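PDB 6BLJ: serine-tRNA ligase from Naegleria fowleri, which probably attaches serine to its cognate tRNA in an ATP-dependent, two-step reaction, and is seen here with AMP bound. Local coordinates for residues A[10-13]-A[14-18]; A[20-23]-A[24-27]; A[28-31]-A[32-35]. All coordinates share one frame; numbering follows the deposited sequence.

Interaction 1 (A[10-13]-A[14-18]); sequences LDIN and LFREY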
ATOM      1  N   LEU A  10      12.062 -11.422 -27.280  1.00 38.77           N
ATOM      2  CA  LEU A  10      10.856 -10.644 -27.535  1.00 40.15           C
ATOM      3  C   LEU A  10      11.258  -9.227 -27.939  1.00 40.57           C
ATOM      4  O   LEU A  10      11.776  -8.468 -27.114  1.00 39.39           O
ATOM      5  CB  LEU A  10       9.967 -10.631 -26.294  1.00 38.20           C
ATOM      6  CG  LEU A  10       8.672  -9.824 -26.398  1.00 37.66           C
ATOM      7  CD1 LEU A  10       7.745 -10.462 -27.435  1.00 35.51           C
ATOM      8  CD2 LEU A  10       7.985  -9.691 -25.025  1.00 36.12           C
ATOM      9  N   ASP A  11      11.052  -8.879 -29.210  1.00 41.42           N
ATOM     10  CA  ASP A  11      11.216  -7.512 -29.694  1.00 40.22           C
ATOM     11  C   ASP A  11      10.183  -7.243 -30.785  1.00 39.63           C
ATOM     12  O   ASP A  11       9.506  -8.155 -31.268  1.00 34.87           O
ATOM     13  CB  ASP A  11      12.648  -7.251 -30.200  1.00 47.00           C
ATOM     14  CG  ASP A  11      13.023  -8.095 -31.429  1.00 49.01           C
ATOM     15  OD1 ASP A  11      12.171  -8.825 -31.977  1.00 50.82           O
ATOM     16  OD2 ASP A  11      14.198  -8.044 -31.841  1.00 50.98           O
ATOM     17  N   ILE A  12      10.099  -5.981 -31.214  1.00 39.52           N
ATOM     18  CA  ILE A  12       9.023  -5.602 -32.124  1.00 38.54           C
ATOM     19  C   ILE A  12       9.132  -6.357 -33.439  1.00 40.45           C
ATOM     20  O   ILE A  12       8.113  -6.712 -34.039  1.00 41.28           O
ATOM     21  CB  ILE A  12       9.014  -4.072 -32.332  1.00 39.93           C
ATOM     22  CG1 ILE A  12       7.823  -3.648 -33.207  1.00 41.33           C
ATOM     23  CG2 ILE A  12      10.343  -3.580 -32.876  1.00 39.06           C
ATOM     24  CD1 ILE A  12       6.478  -4.071 -32.656  1.00 36.17           C
ATOM     25  N   ASN A  13      10.356  -6.668 -33.877  1.00 40.40           N
ATOM     26  CA  ASN A  13      10.539  -7.375 -35.141  1.00 43.27           C
ATOM     27  C   ASN A  13       9.908  -8.760 -35.122  1.00 43.81           C
ATOM     28  O   ASN A  13       9.418  -9.232 -36.159  1.00 46.48           O
ATOM     29  CB  ASN A  13      12.028  -7.460 -35.487  1.00 47.78           C
ATOM     30  CG  ASN A  13      12.546  -6.182 -36.134  1.00 55.29           C
ATOM     31  OD1 ASN A  13      11.808  -5.493 -36.835  1.00 60.08           O
ATOM     32  ND2 ASN A  13      13.816  -5.867 -35.908  1.00 56.75           N
ATOM     33  N   LEU A  14       9.906  -9.430 -33.964  1.00 38.53           N
ATOM     34  CA  LEU A  14       9.305 -10.759 -33.890  1.00 34.00           C
ATOM     35  C   LEU A  14       7.820 -10.724 -34.235  1.00 31.74           C
ATOM     36  O   LEU A  14       7.264 -11.722 -34.712  1.00 35.61           O
ATOM     37  CB  LEU A  14       9.505 -11.336 -32.484  1.00 34.28           C
ATOM     38  CG  LEU A  14       9.168 -12.817 -32.302  1.00 32.89           C
ATOM     39  CD1 LEU A  14      10.031 -13.698 -33.209  1.00 37.02           C
ATOM     40  CD2 LEU A  14       9.331 -13.227 -30.834  1.00 31.99           C
ATOM     41  N   PHE A  15       7.163  -9.580 -34.026  1.00 35.15           N
ATOM     42  CA  PHE A  15       5.747  -9.432 -34.350  1.00 36.39           C
ATOM     43  C   PHE A  15       5.482  -9.251 -35.841  1.00 38.36           C
ATOM     44  O   PHE A  15       4.322  -9.359 -36.257  1.00 42.74           O
ATOM     45  CB  PHE A  15       5.156  -8.220 -33.621  1.00 38.83           C
ATOM     46  CG  PHE A  15       5.118  -8.346 -32.121  1.00 32.37           C
ATOM     47  CD1 PHE A  15       6.269  -8.172 -31.368  1.00 32.94           C
ATOM     48  CD2 PHE A  15       3.917  -8.580 -31.462  1.00 35.59           C
ATOM     49  CE1 PHE A  15       6.235  -8.260 -29.983  1.00 34.43           C
ATOM     50  CE2 PHE A  15       3.876  -8.666 -30.073  1.00 38.50           C
ATOM     51  CZ  PHE A  15       5.041  -8.512 -29.338  1.00 35.40           C
ATOM     52  N   ARG A  16       6.506  -8.969 -36.647  1.00 38.51           N
ATOM     53  CA  ARG A  16       6.328  -8.498 -38.026  1.00 41.31           C
ATOM     54  C   ARG A  16       6.527  -9.639 -39.012  1.00 46.39           C
ATOM     55  O   ARG A  16       7.655 -10.032 -39.325  1.00 44.51           O
ATOM     56  CB  ARG A  16       7.264  -7.342 -38.348  1.00 41.24           C
ATOM     57  CG  ARG A  16       6.936  -6.054 -37.614  1.00 43.56           C
ATOM     58  CD  ARG A  16       8.060  -5.052 -37.759  1.00 41.48           C
ATOM     59  NE  ARG A  16       7.726  -3.779 -37.131  1.00 33.57           N
ATOM     60  CZ  ARG A  16       8.627  -2.884 -36.744  1.00 37.27           C
ATOM     61  NH1 ARG A  16       9.926  -3.127 -36.908  1.00 38.29           N
ATOM     62  NH2 ARG A  16       8.234  -1.753 -36.183  1.00 37.60           N
ATOM     63  N   GLU A  17       5.412 -10.182 -39.484  1.00 52.06           N
ATOM     64  CA  GLU A  17       5.477 -11.307 -40.398  1.00 70.63           C
ATOM     65  C   GLU A  17       6.190 -10.912 -41.693  1.00 73.70           C
ATOM     66  O   GLU A  17       6.857 -11.746 -42.313  1.00 76.42           O
ATOM     67  CB  GLU A  17       4.057 -11.823 -40.632  1.00 79.32           C
ATOM     68  CG  GLU A  17       3.959 -13.308 -40.897  1.00 84.01           C
ATOM     69  CD  GLU A  17       2.511 -13.758 -41.045  1.00 89.45           C
ATOM     70  OE1 GLU A  17       1.621 -12.901 -40.876  1.00 89.78           O
ATOM     71  OE2 GLU A  17       2.263 -14.972 -41.232  1.00 93.36           O
ATOM     72  N   TYR A  18       6.114  -9.630 -42.081  1.00 76.01           N
ATOM     73  CA  TYR A  18       6.749  -9.161 -43.312  1.00 83.30           C
ATOM     74  C   TYR A  18       8.255  -8.975 -43.179  1.00 77.65           C
ATOM     75  O   TYR A  18       8.945  -8.865 -44.199  1.00 72.67           O
ATOM     76  CB  TYR A  18       6.151  -7.813 -43.749  1.00 89.16           C
ATOM     77  CG  TYR A  18       6.656  -6.595 -42.968  1.00 91.52           C
ATOM     78  CD1 TYR A  18       7.869  -5.977 -43.287  1.00 91.89           C
ATOM     79  CD2 TYR A  18       5.908  -6.050 -41.930  1.00 89.96           C
ATOM     80  CE1 TYR A  18       8.326  -4.881 -42.582  1.00 91.08           C
ATOM     81  CE2 TYR A  18       6.358  -4.942 -41.225  1.00 86.46           C
ATOM     82  CZ  TYR A  18       7.567  -4.363 -41.555  1.00 87.38           C
ATOM     83  OH  TYR A  18       8.026  -3.264 -40.860  1.00 85.66           O
TER

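Interaction 2 (A[20-23]-A[24-27]); sequences GGNP and EIIR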
ATOM      1  N   GLY A  20      10.441 -11.061 -41.503  1.00 53.52           N
ATOM      2  CA  GLY A  20      11.082 -12.260 -41.005  1.00 52.34           C
ATOM      3  C   GLY A  20      10.663 -12.674 -39.608  1.00 55.43           C
ATOM      4  O   GLY A  20      11.206 -13.653 -39.084  1.00 58.65           O
ATOM      5  N   GLY A  21       9.737 -11.954 -38.978  1.00 50.39           N
ATOM      6  CA  GLY A  21       9.298 -12.283 -37.639  1.00 50.90           C
ATOM      7  C   GLY A  21       8.374 -13.491 -37.605  1.00 51.50           C
ATOM      8  O   GLY A  21       8.164 -14.192 -38.596  1.00 50.53           O
ATOM      9  N   ASN A  22       7.791 -13.715 -36.430  1.00 45.88           N
ATOM     10  CA  ASN A  22       6.991 -14.913 -36.203  1.00 45.33           C
ATOM     11  C   ASN A  22       6.038 -14.677 -35.034  1.00 46.24           C
ATOM     12  O   ASN A  22       6.310 -15.125 -33.910  1.00 41.41           O
ATOM     13  CB  ASN A  22       7.898 -16.115 -35.922  1.00 51.09           C
ATOM     14  CG  ASN A  22       7.178 -17.442 -36.077  1.00 56.50           C
ATOM     15  OD1 ASN A  22       5.953 -17.512 -35.984  1.00 58.52           O
ATOM     16  ND2 ASN A  22       7.942 -18.505 -36.311  1.00 56.43           N
ATOM     17  N   PRO A  23       4.943 -13.941 -35.242  1.00 44.02           N
ATOM     18  CA  PRO A  23       4.069 -13.597 -34.109  1.00 46.59           C
ATOM     19  C   PRO A  23       3.417 -14.797 -33.449  1.00 43.70           C
ATOM     20  O   PRO A  23       3.054 -14.711 -32.270  1.00 40.65           O
ATOM     21  CB  PRO A  23       3.025 -12.658 -34.736  1.00 49.37           C
ATOM     22  CG  PRO A  23       3.096 -12.910 -36.201  1.00 49.49           C
ATOM     23  CD  PRO A  23       4.507 -13.303 -36.496  1.00 45.01           C
ATOM     24  N   GLU A  24       3.262 -15.918 -34.159  1.00 43.63           N
ATOM     25  CA  GLU A  24       2.648 -17.092 -33.539  1.00 40.47           C
ATOM     26  C   GLU A  24       3.496 -17.626 -32.389  1.00 40.33           C
ATOM     27  O   GLU A  24       2.960 -18.192 -31.429  1.00 44.78           O
ATOM     28  CB  GLU A  24       2.406 -18.183 -34.592  1.00 42.63           C
ATOM     29  CG  GLU A  24       1.656 -19.389 -34.050  1.00 44.41           C
ATOM     30  CD  GLU A  24       0.264 -19.047 -33.554  1.00 48.58           C
ATOM     31  OE1 GLU A  24      -0.297 -18.017 -33.984  1.00 51.23           O
ATOM     32  OE2 GLU A  24      -0.259 -19.795 -32.705  1.00 54.52           O
ATOM     33  N   ILE A  25       4.809 -17.421 -32.447  1.00 38.11           N
ATOM     34  CA  ILE A  25       5.670 -17.778 -31.324  1.00 33.92           C
ATOM     35  C   ILE A  25       5.259 -17.002 -30.080  1.00 37.96           C
ATOM     36  O   ILE A  25       5.237 -17.543 -28.966  1.00 40.48           O
ATOM     37  CB  ILE A  25       7.142 -17.520 -31.697  1.00 40.56           C
ATOM     38  CG1 ILE A  25       7.630 -18.601 -32.652  1.00 50.98           C
ATOM     39  CG2 ILE A  25       8.043 -17.481 -30.457  1.00 37.33           C
ATOM     40  CD1 ILE A  25       8.972 -18.302 -33.221  1.00 55.88           C
ATOM     41  N   ILE A  26       4.919 -15.722 -30.252  1.00 35.75           N
ATOM     42  CA  ILE A  26       4.506 -14.893 -29.126  1.00 33.78           C
ATOM     43  C   ILE A  26       3.121 -15.301 -28.636  1.00 33.36           C
ATOM     44  O   ILE A  26       2.852 -15.298 -27.426  1.00 38.95           O
ATOM     45  CB  ILE A  26       4.550 -13.405 -29.513  1.00 35.62           C
ATOM     46  CG1 ILE A  26       5.830 -13.095 -30.297  1.00 35.15           C
ATOM     47  CG2 ILE A  26       4.472 -12.537 -28.256  1.00 33.07           C
ATOM     48  CD1 ILE A  26       5.924 -11.654 -30.821  1.00 33.22           C
ATOM     49  N   ARG A  27       2.213 -15.642 -29.558  1.00 33.24           N
ATOM     50  CA  ARG A  27       0.903 -16.124 -29.128  1.00 33.10           C
ATOM     51  C   ARG A  27       1.044 -17.415 -28.336  1.00 35.60           C
ATOM     52  O   ARG A  27       0.421 -17.578 -27.279  1.00 33.32           O
ATOM     53  CB  ARG A  27      -0.018 -16.334 -30.330  1.00 35.75           C
ATOM     54  CG  ARG A  27      -0.443 -15.034 -30.986  1.00 37.67           C
ATOM     55  CD  ARG A  27      -1.547 -15.249 -32.012  1.00 46.07           C
ATOM     56  NE  ARG A  27      -1.602 -14.132 -32.947  1.00 45.18           N
ATOM     57  CZ  ARG A  27      -0.991 -14.120 -34.127  1.00 45.69           C
ATOM     58  NH1 ARG A  27      -0.291 -15.174 -34.528  1.00 45.98           N
ATOM     59  NH2 ARG A  27      -1.088 -13.057 -34.905  1.00 44.04           N
TER
HETATM   60  O   HOH W   1       3.824 -16.512 -37.181  1.00 56.00           O

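Interaction 3 (A[28-31]-A[32-35]); sequences ESQR and RRFA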
ATOM      1  N   GLU A  28       1.881 -18.329 -28.827  1.00 32.86           N
ATOM      2  CA  GLU A  28       2.096 -19.586 -28.123  0.55 34.84           C
ATOM      3  C   GLU A  28       2.702 -19.350 -26.743  1.00 34.59           C
ATOM      4  O   GLU A  28       2.320 -20.018 -25.773  1.00 35.63           O
ATOM      5  CB  GLU A  28       2.982 -20.510 -28.962  0.55 38.43           C
ATOM      6  CG  GLU A  28       2.982 -21.965 -28.499  0.55 39.69           C
ATOM      7  CD  GLU A  28       1.600 -22.611 -28.563  0.55 45.64           C
ATOM      8  OE1 GLU A  28       1.316 -23.482 -27.716  0.55 47.65           O
ATOM      9  OE2 GLU A  28       0.803 -22.252 -29.457  0.55 44.43           O
ATOM     10  N   SER A  29       3.633 -18.397 -26.625  1.00 32.72           N
ATOM     11  CA  SER A  29       4.209 -18.091 -25.315  1.00 32.90           C
ATOM     12  C   SER A  29       3.144 -17.536 -24.377  1.00 36.54           C
ATOM     13  O   SER A  29       3.102 -17.891 -23.191  1.00 34.85           O
ATOM     14  CB  SER A  29       5.380 -17.108 -25.459  1.00 27.41           C
ATOM     15  OG  SER A  29       6.018 -16.834 -24.212  1.00 30.88           O
ATOM     16  N   GLN A  30       2.250 -16.691 -24.903  1.00 32.71           N
ATOM     17  CA  GLN A  30       1.166 -16.154 -24.086  1.00 37.86           C
ATOM     18  C   GLN A  30       0.213 -17.255 -23.630  1.00 36.33           C
ATOM     19  O   GLN A  30      -0.262 -17.241 -22.485  1.00 38.38           O
ATOM     20  CB  GLN A  30       0.418 -15.070 -24.869  1.00 36.35           C
ATOM     21  CG  GLN A  30       1.225 -13.802 -25.053  1.00 35.10           C
ATOM     22  CD  GLN A  30       1.481 -13.081 -23.741  1.00 36.64           C
ATOM     23  OE1 GLN A  30       2.546 -13.226 -23.137  1.00 35.66           O
ATOM     24  NE2 GLN A  30       0.502 -12.294 -23.294  1.00 35.89           N
ATOM     25  N   ARG A  31      -0.077 -18.224 -24.508  1.00 37.26           N
ATOM     26  CA  ARG A  31      -0.932 -19.343 -24.112  1.00 37.15           C
ATOM     27  C   ARG A  31      -0.270 -20.183 -23.026  1.00 33.16           C
ATOM     28  O   ARG A  31      -0.922 -20.565 -22.046  1.00 32.93           O
ATOM     29  CB  ARG A  31      -1.276 -20.204 -25.329  1.00 42.31           C
ATOM     30  CG  ARG A  31      -2.242 -19.541 -26.294  1.00 43.74           C
ATOM     31  CD  ARG A  31      -2.763 -20.507 -27.349  1.00 50.84           C
ATOM     32  NE  ARG A  31      -1.753 -20.777 -28.364  1.00 54.66           N
ATOM     33  CZ  ARG A  31      -1.674 -20.127 -29.522  1.00 53.03           C
ATOM     34  NH1 ARG A  31      -2.549 -19.168 -29.806  1.00 52.18           N
ATOM     35  NH2 ARG A  31      -0.716 -20.433 -30.392  1.00 45.65           N
ATOM     36  N   ARG A  32       1.028 -20.466 -23.171  1.00 33.93           N
ATOM     37  CA  ARG A  32       1.738 -21.206 -22.127  1.00 33.82           C
ATOM     38  C   ARG A  32       1.760 -20.442 -20.809  1.00 35.72           C
ATOM     39  O   ARG A  32       1.741 -21.058 -19.737  1.00 35.28           O
ATOM     40  CB  ARG A  32       3.156 -21.536 -22.594  1.00 31.66           C
ATOM     41  CG  ARG A  32       3.159 -22.476 -23.822  1.00 34.07           C
ATOM     42  CD  ARG A  32       4.557 -22.758 -24.333  1.00 35.27           C
ATOM     43  NE  ARG A  32       4.560 -23.828 -25.334  1.00 38.89           N
ATOM     44  CZ  ARG A  32       5.559 -24.065 -26.184  1.00 50.23           C
ATOM     45  NH1 ARG A  32       6.648 -23.302 -26.174  1.00 50.46           N
ATOM     46  NH2 ARG A  32       5.465 -25.064 -27.054  1.00 50.55           N
ATOM     47  N   ARG A  33       1.811 -19.109 -20.863  1.00 33.72           N
ATOM     48  CA  ARG A  33       1.724 -18.302 -19.650  1.00 34.34           C
ATOM     49  C   ARG A  33       0.299 -18.177 -19.135  1.00 33.74           C
ATOM     50  O   ARG A  33       0.097 -17.588 -18.068  1.00 35.72           O
ATOM     51  CB  ARG A  33       2.294 -16.893 -19.887  1.00 34.44           C
ATOM     52  CG  ARG A  33       3.790 -16.846 -20.139  1.00 34.71           C
ATOM     53  CD  ARG A  33       4.309 -15.417 -20.228  1.00 29.74           C
ATOM     54  NE  ARG A  33       5.773 -15.362 -20.212  1.00 31.36           N
ATOM     55  CZ  ARG A  33       6.505 -15.385 -19.101  1.00 28.89           C
ATOM     56  NH1 ARG A  33       5.908 -15.467 -17.926  1.00 31.94           N
ATOM     57  NH2 ARG A  33       7.832 -15.325 -19.161  1.00 31.99           N
ATOM     58  N   PHE A  34      -0.682 -18.693 -19.873  1.00 33.41           N
ATOM     59  CA  PHE A  34      -2.089 -18.484 -19.549  1.00 31.52           C
ATOM     60  C   PHE A  34      -2.352 -16.991 -19.355  1.00 45.02           C
ATOM     61  O   PHE A  34      -2.951 -16.555 -18.372  1.00 43.09           O
ATOM     62  CB  PHE A  34      -2.501 -19.317 -18.320  1.00 32.39           C
ATOM     63  CG  PHE A  34      -2.391 -20.795 -18.560  1.00 39.68           C
ATOM     64  CD1 PHE A  34      -3.478 -21.521 -19.019  1.00 39.40           C
ATOM     65  CD2 PHE A  34      -1.173 -21.444 -18.410  1.00 36.28           C
ATOM     66  CE1 PHE A  34      -3.365 -22.872 -19.278  1.00 40.21           C
ATOM     67  CE2 PHE A  34      -1.049 -22.795 -18.666  1.00 35.35           C
ATOM     68  CZ  PHE A  34      -2.147 -23.515 -19.096  1.00 40.29           C
ATOM     69  N   ALA A  35      -1.848 -16.196 -20.302  1.00 39.95           N
ATOM     70  CA  ALA A  35      -1.946 -14.745 -20.262  1.00 37.84           C
ATOM     71  C   ALA A  35      -2.789 -14.253 -21.446  1.00 37.04           C
ATOM     72  O   ALA A  35      -3.424 -15.035 -22.167  1.00 40.72           O
ATOM     73  CB  ALA A  35      -0.550 -14.110 -20.244  1.00 43.12           C
TER
HETATM   74  O   HOH W   2       2.278 -25.116 -25.986  1.00 60.96           O
HETATM   75  O   HOH W   3       5.073 -14.494 -23.363  1.00 33.65           O

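Interaction 1 (A[10-13]-A[14-18])
The amide N of L14 is gripped twice by D11. The straighter bond goes to OD1, 3.1 Å from L14 N, and the carboxylate oxygen is met nearly along its C-O axis. The second, weak bond runs from the same N to the backbone O of D11. With chi1 at 64°, the D11 carboxylate folds back over its own backbone, which brings OD1 to this amide. F15 N bonds to I12 O and R16 N to N13 O, each three residues back, in a 3-10-like turn. D11 O also lies at the edge of the F15 ring, in its plane, 3.2 Å from CD1. L10 CD1 reaches the far end of that ring obliquely, 3.7 Å from CE1. R16 runs back along the turn in an extended chain. I12 CG1 lies over one guanidinium face, toward its rim and 3.6 Å from NH2. N13 OD1 meets the edge through a weak bond to NH1, with the amide and guanidinium planes 60° apart. The stronger partner of R16 is D47. The turn packs against three helices: I12 and F15 touch V43 of helix 38-76, L10 and F15 touch L147 of helix 114-147, and L14 meets I26 of helix 23-32.

Interaction 2 (A[20-23]-A[24-27])
N22 and I25 face each other one turn apart, and their side chains cross at about a right angle. The end of the isoleucine lies against the asparagine amide: I25 CD1 is 3.3 Å from N22 ND2. I25 CG1 sits farther in, 3.6 Å from N22 CG. The isoleucine points back along the chain because CG1 stands beside its backbone N (chi1 -75°) and the chain then runs straight on to CD1. The backbones of the two residues are also joined, by I25 N to N22 O at 3.1 Å. The other end of the N22 amide serves the backbone through a water. This water donates to N22 OD1 and accepts from E24 N at 3.1 Å.

P23 O accepts two bonds: from R27 N at 3.0 Å, in the carbonyl plane, and, weakly, from I26 N. R27 CG stands beside the backbone N and sends the extended chain back toward P23; chi4 of 95° turns the guanidinium so that P23 O lies over one face. R27 NH1 forms a salt bridge with E24 OE1 at 2.9 Å, and that oxygen lies 17° out of the guanidinium plane. Both charges have second partners: R27 NH2 pairs with D41 of helix 38-76, and E24 OE2 with R31, modelled unusually close.

Proline has no N-H to give, so it fits the first turn of an alpha-helix, where amides lack a carbonyl one turn earlier. Here that is the opening turn of helix 23-32, reached through the G20-G21 loop, in the N-terminal domain of the seryl-tRNA synthetase family.

Interaction 3 (A[28-31]-A[32-35])
A Schellman motif ends helix 23-32, and its two bonds join Q30 to A35 and R31 to F34. A35 N donates to Q30 O at 2.9 Å, nearly straight. F34 N donates to R31 O at 2.9 Å and stands above the carbonyl plane. F34 makes the reversal possible with a positive phi of 51°. Its ring then folds over the helix end, so that R31 O lies over one face, toward the rim and 3.7 Å from CD2. A35 turns its methyl back to the Q30 amide, with CB 3.7 Å from NE2. That NE2 is itself bonded to D36 O, just beyond the turn.

Ordinary helix bonds precede the motif: R32 N to E28 O, and R33 N to S29 O. The two arginine side chains start out beside their backbone N and run extended. In the given conformer of E28, its CG lies over one face of the R32 guanidinium. In that conformer a water also joins E28 OE1 to R32 NE, and OE2 makes a very short bond to R31 NH2. Both are doubtful, since a second conformer is deposited. R31 also lies close to E24, and R32 pairs with E156. R33 passes the polar ends of S29 and Q30. One water lies 2.7 Å from S29 OG and 2.8 Å from Q30 OE1, and takes a weak bond from R33 NE.

The helix end meets several loops. S29 and R33 bond to V154 N and N152 O, in the loop after helix 114-147. R33 NH1 reaches N382 O and the R32 carbonyl meets S378, both between strands 371-375 and 387-394. F34 packs on D399 of the second subunit.

The three contacts follow in series from the N terminus, and none nests in or crosses another. Each closes only a short local turn. Interaction 1 folds residues 10-18 against helices 38-76 and 114-147. The chain then doubles back, with probable hydrogen bonds from N22 N to L14 O and from G21 N to R16 O, and enters helix 23-32 at interaction 2. I26 CD1 also meets F15 CE1. Interactions 2 and 3 are the two ends of this one helix, linked by a modelled E24-R31 salt bridge that is unusually short. Together they lead from the base of the long helical arm to the loops beside the large mixed sheet and to the second subunit.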